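Local coordinates for Alpha/beta hydrolase (Pseudomonas aeruginosa PAO1, PDB 4R1D) that acts as the type VI secretion lipase effector Tle4 of the alpha/beta hydrolase family and is held by its cognate immunity protein Tli4, at the interface of chains A and B. Residues are numbered along the deposited sequence; one frame, centred on the assembly and turned at random. Chains: chain A, Uncharacterized protein; chain B, Uncharacterized protein.

Contact 1: the interface of chains A and B. Residues chain A 70, 73, 88-89, 92; chain B 177, 264.
The guanidinium group of B:Arg177 meets the carboxylate of A:Glu70 at its edge, with OE2 in the guanidinium plane, while one face of the A:Arg73 guanidinium carries the CD1 methyl of B:Leu264, 3.8 Å above the plane and displaced toward the rim. This is a lipase–immunity protein interface, where Tli4 (chain B) docks on the alpha/beta hydrolase Tle4 (chain A).

B:Arg177 grips the carboxylate side-on with two nitrogens. B:Arg177 NH2 donates to A:Glu70 OE2 at 3.0 Å, forming a salt bridge. B:Arg177 NE donates to A:Glu70 OE1 at 3.1 Å. The planes of the two groups are turned 50° apart, so the pairing is twisted rather than flat: NE approaches OE1 on the syn side but tilted from the carboxylate plane, and NH2 comes to OE2 from above that plane. The bend of the arginine chain at chi3 (-53°) brings NE to the acid, and the rotation about CD–NE (chi4 -75°) sets the direction of NH2.

Within chain A the same carboxylate has further polar neighbours. The indole NE1 of A:Trp92 makes a weak hydrogen bond to OE1, and A:Arg73 NH2 lies 3.9 Å from A:Glu70 OE2 in a looser salt bridge. Flanked by two arginines, A:Glu70 would probably favour its charged form.

B:Leu264, in a loop following strand 256-263, inserts its two methyls among these chain A side chains, and 95 Å² of its surface is hidden. B:Leu264 CD2 reaches A:Ile88 CG2 at 3.8 Å, the two side chains running antiparallel alongside one another. B:Leu264 CD1 sits 3.9 Å from the carboxylate carbon CD of A:Glu70. The same methyl, B:Leu264 CD1, is 4.0 Å from A:Trp92 CD1, where the leucine lies roughly perpendicular to the tryptophan side chain. A:Gly89, on helix 84-95 with A:Ile88 and A:Trp92, has its CA a little farther off.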
# COMPACT_ATOMS: atom_id res chain seq x y z
N GLU A 70 -3.15 7.48 10.95
CA GLU A 70 -2.07 6.78 10.24
C GLU A 70 -2.30 5.27 10.22
O GLU A 70 -2.51 4.67 11.27
CB GLU A 70 -0.73 7.08 10.91
CG GLU A 70 -0.29 8.54 10.88
CD GLU A 70 -0.97 9.41 11.94
OE1 GLU A 70 -1.72 8.87 12.77
OE2 GLU A 70 -0.75 10.65 11.92
N ARG A 73 3.14 3.44 7.91
CA ARG A 73 4.30 4.30 8.03
C ARG A 73 5.55 3.46 8.31
O ARG A 73 6.00 3.33 9.45
CB ARG A 73 4.09 5.38 9.08
CG ARG A 73 4.91 6.62 8.79
CD ARG A 73 4.57 7.75 9.74
NE ARG A 73 3.44 8.57 9.30
CZ ARG A 73 3.23 9.79 9.79
NH1 ARG A 73 4.08 10.28 10.68
NH2 ARG A 73 2.20 10.52 9.38
N ILE A 88 8.17 3.46 17.33
CA ILE A 88 6.84 3.95 17.70
C ILE A 88 5.93 3.95 16.48
O ILE A 88 4.78 3.52 16.55
CB ILE A 88 6.91 5.35 18.36
CG1 ILE A 88 7.51 5.23 19.76
CG2 ILE A 88 5.52 6.00 18.43
CD1 ILE A 88 7.61 6.54 20.49
N GLY A 89 6.46 4.38 15.33
CA GLY A 89 5.68 4.40 14.11
C GLY A 89 5.16 3.02 13.75
O GLY A 89 4.01 2.86 13.33
N TRP A 92 2.39 1.83 16.32
CA TRP A 92 1.11 2.50 16.13
C TRP A 92 0.40 2.11 14.84
O TRP A 92 -0.83 2.01 14.81
CB TRP A 92 1.34 4.01 16.10
CG TRP A 92 0.13 4.82 15.81
CD1 TRP A 92 -0.08 5.58 14.70
CD2 TRP A 92 -1.03 4.98 16.63
NE1 TRP A 92 -1.30 6.21 14.78
CE2 TRP A 92 -1.91 5.86 15.96
CE3 TRP A 92 -1.42 4.46 17.87
CZ2 TRP A 92 -3.14 6.24 16.48
CZ3 TRP A 92 -2.65 4.84 18.39
CH2 TRP A 92 -3.50 5.72 17.69
N ARG B 177 -2.84 12.45 18.21
CA ARG B 177 -4.06 12.02 17.53
C ARG B 177 -4.70 10.90 18.33
O ARG B 177 -4.02 9.97 18.78
CB ARG B 177 -3.76 11.55 16.10
CG ARG B 177 -5.03 11.39 15.24
CD ARG B 177 -4.76 10.67 13.90
NE ARG B 177 -3.67 11.29 13.14
CZ ARG B 177 -3.77 12.43 12.48
NH1 ARG B 177 -4.93 13.08 12.46
NH2 ARG B 177 -2.72 12.92 11.83
N LEU B 264 3.47 10.73 17.33
CA LEU B 264 4.57 10.26 16.50
C LEU B 264 5.63 11.35 16.37
O LEU B 264 5.44 12.48 16.82
CB LEU B 264 4.06 9.86 15.11
CG LEU B 264 2.88 8.88 15.14
CD1 LEU B 264 2.36 8.61 13.73
CD2 LEU B 264 3.27 7.60 15.85

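Contact 2: the interface of chains A and B. Residues chain A 409-410, 413; chain B 62, 86, 88.
B:Val88 packs its two methyls against three residues of chain A, A:Asp409, A:Ser410 and A:Asn413, and supplies the apolar part of this Tle4–Tli4 contact. B:Val88 CG1 lies 3.7 Å from the amide carbon CG of A:Asn413, the two side chains meeting at a slant. The asparagine CG stands anti to its own backbone N (chi1 -178°), which brings the amide alongside this methyl. B:Val88 CG2 reaches the other way, to 3.5 Å from the backbone O of A:Asp409. A:Ser410 CA is 3.8 Å from B:Val88 CG2. At the margin, the CE methylene of B:Lys62 approaches A:Asn413 ND2, the side chains roughly perpendicular.

Direct polar contact is slight: B:Ser86 OG gives a weak hydrogen bond to A:Ser410 OG at 3.3 Å. Within chain B, B:Ser86 OG accepts a hydrogen bond from the backbone N of B:Val88 at 3.1 Å, which ties the serine to the segment bearing the valine.

Ordered water adds two further polar links. One water joins the carboxylate OD2 of A:Asp409 (2.7 Å) to the carbonyl O of B:Val88. Another lies 2.6 Å from B:Ser86 OG and, at a longer 3.2 Å, from A:Ser410 OG.

The chain A residues lie on one long helix, 400-421, with A:Asn413 about one turn beyond A:Asp409 and A:Ser410, while B:Ser86 and B:Val88 belong to the loop between strands 79-84 and 92-100.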
# COMPACT_ATOMS: atom_id res chain seq x y z
N ASP A 409 -8.00 -11.85 -12.67
CA ASP A 409 -8.25 -11.61 -14.08
C ASP A 409 -7.88 -10.17 -14.45
O ASP A 409 -7.32 -9.89 -15.52
CB ASP A 409 -9.70 -11.96 -14.45
CG ASP A 409 -9.97 -13.46 -14.39
OD1 ASP A 409 -8.99 -14.23 -14.30
OD2 ASP A 409 -11.14 -13.88 -14.46
N SER A 410 -8.19 -9.24 -13.54
CA SER A 410 -7.76 -7.84 -13.69
C SER A 410 -6.26 -7.68 -13.83
O SER A 410 -5.79 -6.99 -14.73
CB SER A 410 -8.26 -6.99 -12.53
OG SER A 410 -9.49 -6.37 -12.85
N ASN A 413 -4.94 -8.84 -17.12
CA ASN A 413 -5.24 -7.88 -18.18
C ASN A 413 -4.26 -6.69 -18.13
O ASN A 413 -3.74 -6.26 -19.15
CB ASN A 413 -6.70 -7.42 -18.09
CG ASN A 413 -7.08 -6.46 -19.20
OD1 ASN A 413 -6.95 -6.78 -20.38
ND2 ASN A 413 -7.56 -5.28 -18.82
N LYS B 62 -14.27 -5.93 -21.94
CA LYS B 62 -13.39 -6.45 -22.99
C LYS B 62 -14.09 -7.51 -23.83
O LYS B 62 -13.71 -7.75 -24.98
CB LYS B 62 -12.08 -7.01 -22.41
CG LYS B 62 -11.21 -5.99 -21.70
CD LYS B 62 -10.75 -4.85 -22.61
CE LYS B 62 -9.82 -3.90 -21.86
NZ LYS B 62 -9.46 -2.71 -22.67
N SER B 86 -14.98 -4.52 -13.32
CA SER B 86 -13.85 -4.13 -14.16
C SER B 86 -14.14 -4.53 -15.59
O SER B 86 -15.14 -5.21 -15.86
CB SER B 86 -12.55 -4.81 -13.72
OG SER B 86 -12.46 -6.10 -14.29
N VAL B 88 -12.78 -6.71 -17.27
CA VAL B 88 -12.65 -8.16 -17.49
C VAL B 88 -13.36 -8.99 -16.42
O VAL B 88 -13.25 -10.21 -16.40
CB VAL B 88 -11.19 -8.62 -17.60
CG1 VAL B 88 -10.49 -7.89 -18.74
CG2 VAL B 88 -10.46 -8.43 -16.26
O HOH W 1 -13.35 -12.68 -15.52
O HOH W 2 -12.20 -7.98 -12.53

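The C-alpha centres of contact 1 and contact 2 are about 36 Å apart, and the two share no residue or secondary-structure element. On Tle4, contact 1 involves strand 70-72 and helix 84-95, whereas contact 2 uses helix 400-421, far along the sequence. On Tli4, the residues of contact 1 fall in the C-terminal family region and those of contact 2 in the N-terminal one, so both parts of the immunity protein touch the lipase. Such a two-ended grip probably fixes the orientation of Tli4 on Tle4 and fits its self-protective role, although these contacts alone do not show how activity is blocked.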